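Local coordinates for flagellar protein FliL (Vibrio alginolyticus, PDB 6AHP), which probably assists the function of the bacterial flagellar motor through a stomatin-like (SPFH) core domain that lies in the periplasm, at residues V10-A15 with L52-L57; A33-R38 with E44-H49; T73-L78 with T105-Q110. All coordinates share one frame; numbering follows the deposited sequence.

Contact 1 (V10-A15 with L52-L57); sequences VNLPQA and LIESSL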
loop_
_atom_site.group_PDB
_atom_site.type_symbol
_atom_site.label_atom_id
_atom_site.label_comp_id
_atom_site.label_asym_id
_atom_site.label_seq_id
_atom_site.Cartn_x
_atom_site.Cartn_y
_atom_site.Cartn_z
ATOM N N VAL A 10 16.481 -1.024 7.201
ATOM C CA VAL A 10 16.004 -0.089 6.204
ATOM C C VAL A 10 14.898 0.697 6.874
ATOM O O VAL A 10 13.839 0.141 7.203
ATOM C CB VAL A 10 15.489 -0.808 4.945
ATOM C CG1 VAL A 10 14.705 0.170 4.061
ATOM C CG2 VAL A 10 16.635 -1.457 4.177
ATOM N N ASN A 11 15.149 1.978 7.088
ATOM C CA ASN A 11 14.188 2.830 7.768
ATOM C C ASN A 11 13.046 3.187 6.837
ATOM O O ASN A 11 13.270 3.591 5.697
ATOM C CB ASN A 11 14.850 4.112 8.258
ATOM C CG ASN A 11 13.887 4.973 9.036
ATOM O OD1 ASN A 11 13.202 4.492 9.943
ATOM N ND2 ASN A 11 13.796 6.246 8.663
ATOM N N LEU A 12 11.825 3.049 7.332
ATOM C CA LEU A 12 10.646 3.521 6.626
ATOM C C LEU A 12 10.256 4.842 7.274
ATOM O O LEU A 12 9.574 4.841 8.313
ATOM C CB LEU A 12 9.506 2.506 6.725
ATOM C CG LEU A 12 9.685 1.229 5.910
ATOM C CD1 LEU A 12 8.407 0.473 5.928
ATOM C CD2 LEU A 12 10.068 1.544 4.459
ATOM N N PRO A 13 10.671 5.982 6.721
ATOM C CA PRO A 13 10.632 7.233 7.505
ATOM C C PRO A 13 9.236 7.696 7.895
ATOM O O PRO A 13 9.065 8.238 8.993
ATOM C CB PRO A 13 11.325 8.245 6.577
ATOM C CG PRO A 13 12.081 7.404 5.559
ATOM C CD PRO A 13 11.280 6.163 5.389
ATOM N N GLN A 14 8.229 7.486 7.051
ATOM C CA GLN A 14 6.891 8.009 7.312
ATOM C C GLN A 14 6.085 7.019 8.146
ATOM O O GLN A 14 5.842 5.883 7.714
ATOM C CB GLN A 14 6.171 8.310 6.000
ATOM C CG GLN A 14 4.732 8.791 6.174
ATOM C CD GLN A 14 4.643 10.244 6.616
ATOM O OE1 GLN A 14 5.022 10.597 7.741
ATOM N NE2 GLN A 14 4.147 11.098 5.729
ATOM N N ALA A 15 5.647 7.462 9.322
ATOM C CA ALA A 15 4.809 6.630 10.179
ATOM C C ALA A 15 3.489 6.292 9.497
ATOM O O ALA A 15 2.943 7.080 8.721
ATOM C CB ALA A 15 4.527 7.332 11.504
ATOM N N LEU A 52 5.949 -0.709 -2.920
ATOM C CA LEU A 52 5.173 -1.931 -2.737
ATOM C C LEU A 52 5.127 -2.324 -1.258
ATOM O O LEU A 52 4.073 -2.700 -0.739
ATOM C CB LEU A 52 5.789 -3.042 -3.585
ATOM C CG LEU A 52 5.174 -4.423 -3.465
ATOM C CD1 LEU A 52 3.757 -4.322 -4.046
ATOM C CD2 LEU A 52 5.966 -5.454 -4.215
ATOM N N ILE A 53 6.258 -2.178 -0.560
ATOM C CA ILE A 53 6.324 -2.546 0.849
ATOM C C ILE A 53 5.393 -1.657 1.674
ATOM O O ILE A 53 4.623 -2.140 2.499
ATOM C CB ILE A 53 7.782 -2.485 1.347
ATOM C CG1 ILE A 53 8.578 -3.645 0.720
ATOM C CG2 ILE A 53 7.839 -2.556 2.893
ATOM C CD1 ILE A 53 10.104 -3.544 0.833
ATOM N N GLU A 54 5.443 -0.344 1.447
ATOM C CA GLU A 54 4.586 0.566 2.204
ATOM C C GLU A 54 3.122 0.296 1.944
ATOM O O GLU A 54 2.285 0.440 2.843
ATOM C CB GLU A 54 4.905 2.018 1.855
ATOM C CG GLU A 54 6.263 2.489 2.288
ATOM C CD GLU A 54 6.643 3.758 1.542
ATOM O OE1 GLU A 54 5.725 4.519 1.162
ATOM O OE2 GLU A 54 7.844 3.984 1.296
ATOM N N SER A 55 2.792 -0.085 0.711
ATOM C CA SER A 55 1.410 -0.369 0.357
ATOM C C SER A 55 0.928 -1.668 0.994
ATOM O O SER A 55 -0.238 -1.777 1.393
ATOM C CB SER A 55 1.286 -0.434 -1.164
ATOM O OG SER A 55 -0.042 -0.131 -1.514
ATOM N N SER A 56 1.804 -2.677 1.058
ATOM C CA SER A 56 1.479 -3.913 1.757
ATOM C C SER A 56 1.200 -3.652 3.233
ATOM O O SER A 56 0.238 -4.179 3.793
ATOM C CB SER A 56 2.629 -4.906 1.611
ATOM O OG SER A 56 2.446 -6.040 2.432
ATOM N N LEU A 57 2.068 -2.870 3.883
ATOM C CA LEU A 57 1.883 -2.537 5.293
ATOM C C LEU A 57 0.536 -1.846 5.529
ATOM O O LEU A 57 -0.209 -2.206 6.448
ATOM C CB LEU A 57 3.041 -1.654 5.768
ATOM C CG LEU A 57 4.319 -2.454 6.127
ATOM C CD1 LEU A 57 5.550 -1.582 6.346
ATOM C CD2 LEU A 57 4.094 -3.407 7.311
#
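Leu12 and Leu57 meet methyl to methyl, their side chains reaching tip to tip from a sheet strand and from the helix laid against it; the pair is a compact example of how one large aliphatic residue can join two elements of secondary structure. The apolar contacts come first. Leu12 CD1 lies 3.5 Å from Leu57 CD1, and the same methyl reaches Ile53 CG2 at 4.3 Å, one helical turn back. The CB of each leucine already faces the other segment, and with CG anti to the carbonyl carbon (chi1 -72° for Leu12) the CD1 methyl is placed at its partner. The side chains span the space between strand 10-13 and helix 52-57, whose short axes are 11.1 Å apart at closest approach and cross at -63°.

A second kind of contact involves the aliphatic part of an acid. The other methyl of Leu12, CD2, rests 4.5 Å from Glu54 CG, a loose contact with the methylene part of that side chain.

Polar bonds serve each segment separately. Along the helix, Leu57 N donates to Ile53 O at 3.0 Å, tying together the backbones of the two residues that share Leu12 CD1. On the strand, Val10 pairs with Leu35 of strand 26-38, while Asn11 OD1 accepts a hydrogen bond from Lys32. The helix has further neighbours: Leu57 also packs on Ile86 of helix 72-94, and Ser55 OG is hydrogen-bonded to Phe104 O of the second subunit.

Burial of Leu12, Ile53 and Leu57 puts the aliphatic groups inside the fold, with the partly exposed Glu54 beside them. The chemistry implies that strand and helix are held here by dispersion and exclusion of water, without a directional bond between the two segments.

Contact 2 (A33-R38 with E44-H49); sequences AQLMVR and ELARYH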
loop_
_atom_site.group_PDB
_atom_site.type_symbol
_atom_site.label_atom_id
_atom_site.label_comp_id
_atom_site.label_asym_id
_atom_site.label_seq_id
_atom_site.Cartn_x
_atom_site.Cartn_y
_atom_site.Cartn_z
ATOM N N ALA A 33 7.740 2.089 11.685
ATOM C CA ALA A 33 8.248 0.776 11.299
ATOM C C ALA A 33 9.587 0.881 10.579
ATOM O O ALA A 33 9.919 1.901 9.969
ATOM C CB ALA A 33 7.249 0.038 10.391
ATOM N N GLN A 34 10.341 -0.218 10.637
ATOM C CA GLN A 34 11.567 -0.387 9.869
ATOM C C GLN A 34 11.633 -1.831 9.396
ATOM O O GLN A 34 10.931 -2.705 9.917
ATOM C CB GLN A 34 12.836 -0.040 10.690
ATOM C CG GLN A 34 12.940 1.422 11.141
ATOM C CD GLN A 34 14.332 1.814 11.633
ATOM O OE1 GLN A 34 15.361 1.427 11.060
ATOM N NE2 GLN A 34 14.369 2.599 12.702
ATOM N N LEU A 35 12.506 -2.088 8.427
ATOM C CA LEU A 35 12.694 -3.426 7.884
ATOM C C LEU A 35 14.048 -3.976 8.319
ATOM O O LEU A 35 15.073 -3.301 8.175
ATOM C CB LEU A 35 12.602 -3.424 6.349
ATOM C CG LEU A 35 11.377 -2.664 5.812
ATOM C CD1 LEU A 35 11.544 -2.378 4.336
ATOM C CD2 LEU A 35 10.061 -3.457 6.123
ATOM N N MET A 36 14.045 -5.209 8.816
ATOM C CA MET A 36 15.270 -5.947 9.079
ATOM C C MET A 36 15.577 -6.836 7.876
ATOM O O MET A 36 14.716 -7.599 7.431
ATOM C CB MET A 36 15.119 -6.784 10.343
ATOM C CG MET A 36 16.378 -7.492 10.803
ATOM S SD MET A 36 15.971 -8.236 12.415
ATOM C CE MET A 36 16.255 -9.952 12.021
ATOM N N VAL A 37 16.781 -6.695 7.324
ATOM C CA VAL A 37 17.187 -7.453 6.152
ATOM C C VAL A 37 18.566 -8.037 6.438
ATOM O O VAL A 37 19.286 -7.576 7.328
ATOM C CB VAL A 37 17.236 -6.587 4.861
ATOM C CG1 VAL A 37 15.913 -5.752 4.656
ATOM C CG2 VAL A 37 18.437 -5.653 4.912
ATOM N N ARG A 38 18.944 -9.036 5.640
ATOM C CA ARG A 38 20.290 -9.600 5.663
ATOM C C ARG A 38 20.927 -9.474 4.287
ATOM O O ARG A 38 20.416 -10.030 3.313
ATOM C CB ARG A 38 20.263 -11.059 6.120
ATOM C CG ARG A 38 20.091 -11.212 7.655
ATOM C CD ARG A 38 20.098 -12.683 8.067
ATOM N NE ARG A 38 19.788 -12.826 9.485
ATOM C CZ ARG A 38 20.689 -12.675 10.450
ATOM N NH1 ARG A 38 21.947 -12.374 10.126
ATOM N NH2 ARG A 38 20.335 -12.817 11.733
ATOM N N GLU A 44 19.282 -3.398 -0.960
ATOM C CA GLU A 44 18.992 -2.573 -2.127
ATOM C C GLU A 44 17.616 -2.908 -2.705
ATOM O O GLU A 44 16.866 -2.004 -3.100
ATOM C CB GLU A 44 20.122 -2.724 -3.146
ATOM C CG GLU A 44 20.063 -3.930 -4.033
ATOM C CD GLU A 44 20.787 -3.682 -5.364
ATOM O OE1 GLU A 44 21.364 -2.581 -5.515
ATOM O OE2 GLU A 44 20.773 -4.576 -6.249
ATOM N N LEU A 45 17.225 -4.184 -2.679
ATOM C CA LEU A 45 15.867 -4.561 -3.077
ATOM C C LEU A 45 14.807 -3.934 -2.179
ATOM O O LEU A 45 13.776 -3.457 -2.668
ATOM C CB LEU A 45 15.712 -6.074 -3.066
ATOM C CG LEU A 45 16.439 -6.769 -4.220
ATOM C CD1 LEU A 45 16.392 -8.271 -4.041
ATOM C CD2 LEU A 45 15.796 -6.329 -5.568
ATOM N N ALA A 46 15.008 -3.972 -0.853
ATOM C CA ALA A 46 14.016 -3.399 0.058
ATOM C C ALA A 46 13.839 -1.908 -0.191
ATOM O O ALA A 46 12.722 -1.377 -0.102
ATOM C CB ALA A 46 14.434 -3.641 1.518
ATOM N N ARG A 47 14.935 -1.211 -0.501
ATOM C CA ARG A 47 14.822 0.216 -0.790
ATOM C C ARG A 47 14.148 0.456 -2.146
ATOM O O ARG A 47 13.311 1.346 -2.269
ATOM C CB ARG A 47 16.198 0.887 -0.761
ATOM C CG ARG A 47 16.954 0.687 0.527
ATOM C CD ARG A 47 18.229 1.526 0.527
ATOM N NE ARG A 47 18.967 1.403 1.773
ATOM C CZ ARG A 47 18.672 2.081 2.876
ATOM N NH1 ARG A 47 17.649 2.930 2.881
ATOM N NH2 ARG A 47 19.396 1.907 3.974
ATOM N N TYR A 48 14.489 -0.331 -3.168
ATOM C CA TYR A 48 13.914 -0.086 -4.489
ATOM C C TYR A 48 12.404 -0.347 -4.501
ATOM O O TYR A 48 11.639 0.393 -5.135
ATOM C CB TYR A 48 14.634 -0.950 -5.523
ATOM C CG TYR A 48 14.103 -0.792 -6.949
ATOM C CD1 TYR A 48 14.574 0.232 -7.793
ATOM C CD2 TYR A 48 13.159 -1.659 -7.449
ATOM C CE1 TYR A 48 14.080 0.383 -9.085
ATOM C CE2 TYR A 48 12.665 -1.523 -8.752
ATOM C CZ TYR A 48 13.129 -0.503 -9.559
ATOM O OH TYR A 48 12.631 -0.380 -10.834
ATOM N N HIS A 49 11.958 -1.399 -3.806
ATOM C CA HIS A 49 10.558 -1.799 -3.768
ATOM C C HIS A 49 9.783 -1.175 -2.620
ATOM O O HIS A 49 8.698 -1.664 -2.279
ATOM C CB HIS A 49 10.473 -3.321 -3.716
ATOM C CG HIS A 49 10.923 -3.956 -4.988
ATOM N ND1 HIS A 49 10.136 -3.965 -6.120
ATOM C CD2 HIS A 49 12.105 -4.508 -5.348
ATOM C CE1 HIS A 49 10.795 -4.547 -7.108
ATOM N NE2 HIS A 49 11.989 -4.886 -6.666
#
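A strand-to-helix connection folds back on itself here: strand 26-38 leads into helix 40-48, and the helix returns its buried side to the strand it has just left. Ala46 forms the helical half of the contact, its lone methyl directed at the sheet. Leu35 CD1 approaches Ala46 CB to 4.2 Å, while Val37 CG1 lies 4.1 Å from the same Ala46 CB. The two strand residues are two positions apart and therefore project from one face of the strand, giving the methyl a partner from each. In Val37, CG1 stands anti to the carbonyl carbon, which brings this branch to the alanine. The methyl reaches both strand residues with Leu35 CA 7.9 Å from Ala46 CA.

Val98 and Val10 also pack on Ala46, so the methyl is enclosed by more than the strand. Tyr48, at the end of the helix, and His49, at the N-cap position of the next one, turn to the second subunit, Tyr48 OH hydrogen-bonding Ile7 O and His49 ND1 hydrogen-bonding Tyr9 OH of that chain. Apolar packing of this kind is typical of an alpha+beta fold, in which helices pack on a face of an antiparallel sheet.

Contact 3 (T73-L78 with T105-Q110); sequences TGRVEL and TDFVIQ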
loop_
_atom_site.group_PDB
_atom_site.type_symbol
_atom_site.label_atom_id
_atom_site.label_comp_id
_atom_site.label_asym_id
_atom_site.label_seq_id
_atom_site.Cartn_x
_atom_site.Cartn_y
_atom_site.Cartn_z
ATOM N N THR A 73 -1.665 -10.521 22.416
ATOM C CA THR A 73 -1.555 -11.591 21.431
ATOM C C THR A 73 -1.795 -11.052 20.029
ATOM O O THR A 73 -1.049 -11.370 19.092
ATOM C CB THR A 73 -2.555 -12.706 21.759
ATOM O OG1 THR A 73 -2.054 -13.487 22.851
ATOM C CG2 THR A 73 -2.811 -13.625 20.541
ATOM N N GLY A 74 -2.838 -10.229 19.880
ATOM C CA GLY A 74 -3.178 -9.672 18.586
ATOM C C GLY A 74 -2.070 -8.827 17.996
ATOM O O GLY A 74 -1.921 -8.762 16.774
ATOM N N ARG A 75 -1.261 -8.197 18.844
ATOM C CA ARG A 75 -0.230 -7.309 18.325
ATOM C C ARG A 75 0.933 -8.096 17.747
ATOM O O ARG A 75 1.428 -7.755 16.670
ATOM C CB ARG A 75 0.228 -6.332 19.405
ATOM C CG ARG A 75 -0.773 -5.205 19.604
ATOM C CD ARG A 75 -0.309 -4.189 20.619
ATOM N NE ARG A 75 0.115 -4.810 21.872
ATOM C CZ ARG A 75 -0.654 -4.944 22.950
ATOM N NH1 ARG A 75 -1.913 -4.511 22.952
ATOM N NH2 ARG A 75 -0.155 -5.514 24.035
ATOM N N VAL A 76 1.361 -9.164 18.421
ATOM C CA VAL A 76 2.300 -10.095 17.802
ATOM C C VAL A 76 1.727 -10.613 16.489
ATOM O O VAL A 76 2.418 -10.682 15.468
ATOM C CB VAL A 76 2.615 -11.255 18.770
ATOM C CG1 VAL A 76 3.518 -12.287 18.103
ATOM C CG2 VAL A 76 3.236 -10.727 20.053
ATOM N N GLU A 77 0.446 -10.978 16.507
ATOM C CA GLU A 77 -0.203 -11.527 15.326
ATOM C C GLU A 77 -0.206 -10.514 14.180
ATOM O O GLU A 77 0.058 -10.866 13.029
ATOM C CB GLU A 77 -1.618 -11.941 15.702
ATOM C CG GLU A 77 -2.241 -12.939 14.774
ATOM C CD GLU A 77 -3.716 -12.658 14.559
ATOM O OE1 GLU A 77 -4.509 -12.998 15.467
ATOM O OE2 GLU A 77 -4.075 -12.102 13.494
ATOM N N LEU A 78 -0.484 -9.245 14.496
ATOM C CA LEU A 78 -0.424 -8.172 13.508
ATOM C C LEU A 78 0.979 -8.010 12.920
ATOM O O LEU A 78 1.138 -7.861 11.703
ATOM C CB LEU A 78 -0.891 -6.864 14.139
ATOM C CG LEU A 78 -1.352 -5.815 13.121
ATOM C CD1 LEU A 78 -2.505 -6.312 12.267
ATOM C CD2 LEU A 78 -1.672 -4.496 13.799
ATOM N N THR A 105 8.707 0.190 15.951
ATOM C CA THR A 105 9.399 0.985 16.933
ATOM C C THR A 105 8.457 1.868 17.755
ATOM O O THR A 105 8.772 2.129 18.837
ATOM C CB THR A 105 10.553 1.820 16.387
ATOM O OG1 THR A 105 10.094 2.713 15.410
ATOM C CG2 THR A 105 11.604 0.946 15.805
ATOM N N ASP A 106 7.292 2.266 17.187
ATOM C CA ASP A 106 6.236 2.984 17.885
ATOM C C ASP A 106 4.902 2.354 17.524
ATOM O O ASP A 106 4.676 2.024 16.398
ATOM C CB ASP A 106 6.173 4.435 17.532
ATOM C CG ASP A 106 7.544 5.125 17.657
ATOM O OD1 ASP A 106 8.559 4.462 17.873
ATOM O OD2 ASP A 106 7.616 6.369 17.508
ATOM N N PHE A 107 4.067 2.192 18.516
ATOM C CA PHE A 107 2.764 1.614 18.330
ATOM C C PHE A 107 1.806 2.250 19.291
ATOM O O PHE A 107 1.824 1.948 20.446
ATOM C CB PHE A 107 2.848 0.171 18.678
ATOM C CG PHE A 107 1.876 -0.687 17.965
ATOM C CD1 PHE A 107 0.560 -0.361 17.917
ATOM C CD2 PHE A 107 2.284 -1.851 17.394
ATOM C CE1 PHE A 107 -0.328 -1.163 17.277
ATOM C CE2 PHE A 107 1.403 -2.650 16.760
ATOM C CZ PHE A 107 0.098 -2.299 16.703
ATOM N N VAL A 108 0.933 3.105 18.823
ATOM C CA VAL A 108 0.031 3.771 19.714
ATOM C C VAL A 108 -1.397 3.918 19.241
ATOM O O VAL A 108 -1.639 4.239 18.126
ATOM C CB VAL A 108 0.556 5.168 19.960
ATOM C CG1 VAL A 108 2.035 5.102 20.185
ATOM C CG2 VAL A 108 0.290 6.035 18.770
ATOM N N ILE A 109 -2.350 3.683 20.101
ATOM C CA ILE A 109 -3.712 3.828 19.697
ATOM C C ILE A 109 -4.204 5.053 20.369
ATOM O O ILE A 109 -4.401 5.066 21.542
ATOM C CB ILE A 109 -4.536 2.657 20.157
ATOM C CG1 ILE A 109 -3.860 1.385 19.774
ATOM C CG2 ILE A 109 -5.907 2.689 19.556
ATOM C CD1 ILE A 109 -4.653 0.199 20.188
ATOM N N GLN A 110 -4.452 6.063 19.574
ATOM C CA GLN A 110 -4.891 7.342 20.043
ATOM C C GLN A 110 -6.011 7.662 19.143
ATOM O O GLN A 110 -7.161 7.781 19.494
ATOM C CB GLN A 110 -3.786 8.369 19.822
ATOM C CG GLN A 110 -4.109 9.774 20.281
ATOM C CD GLN A 110 -3.663 10.851 19.307
ATOM O OE1 GLN A 110 -2.592 10.804 18.755
ATOM N NE2 GLN A 110 -4.495 11.832 19.115
ATOM O OXT GLN A 110 -5.725 7.764 17.990
#
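This is a partly buried helix-on-sheet contact, in which an aromatic residue of strand 101-109, outermost within the chain's own sheet, reaches the first turns of helix 72-94 in the alpha+beta fold of the FliL core. Phe107 carries the strand side. Its CG is anti to the backbone N (chi1 -152°), and the ring extends from the strand toward Arg75 and Leu78, which sit one turn apart on the helix.

The two helical partners use different parts of the ring. Arg75 passes its aliphatic chain over one face, with CD above the ring and CG 4.2 Å from Phe107 CZ. Its guanidinium plane stands 78° from the ring plane and is therefore far from a parallel stack; the charged end is engaged elsewhere, Arg75 NH1 donating to Leu69 O in helix 66-70. That bond probably steadies the bent chain whose methylenes cover the phenyl group. Leu69 also packs against Phe107, and Ile31 of the neighbouring strand lies beside it within the sheet. Leu78, the buried member of the trio, comes in at the rim near the ring plane, where its CD2 methyl stands 4.0 Å from Phe107 CZ.

Overall arrangement
All three contacts place helices against one three-stranded antiparallel sheet, ordered 7-21, 26-38, 101-109, and each uses a different strand. Contacts 1 and 2 are close neighbours, their centres 9 Å apart; they touch directly, Ile53 CD1 lying 3.5 Å from Ala46 O where the consecutive helices 40-48 and 50-62 meet, and along the chain contact 2 is nested inside the loop that contact 1 closes. Contact 3 follows in series, about 16 Å from contact 1 and 21 Å from contact 2 between centres, across the middle of the chain from the latter. Contacts 1 and 2 both touch the second subunit, and the shared sheet joins them to the helix of contact 3.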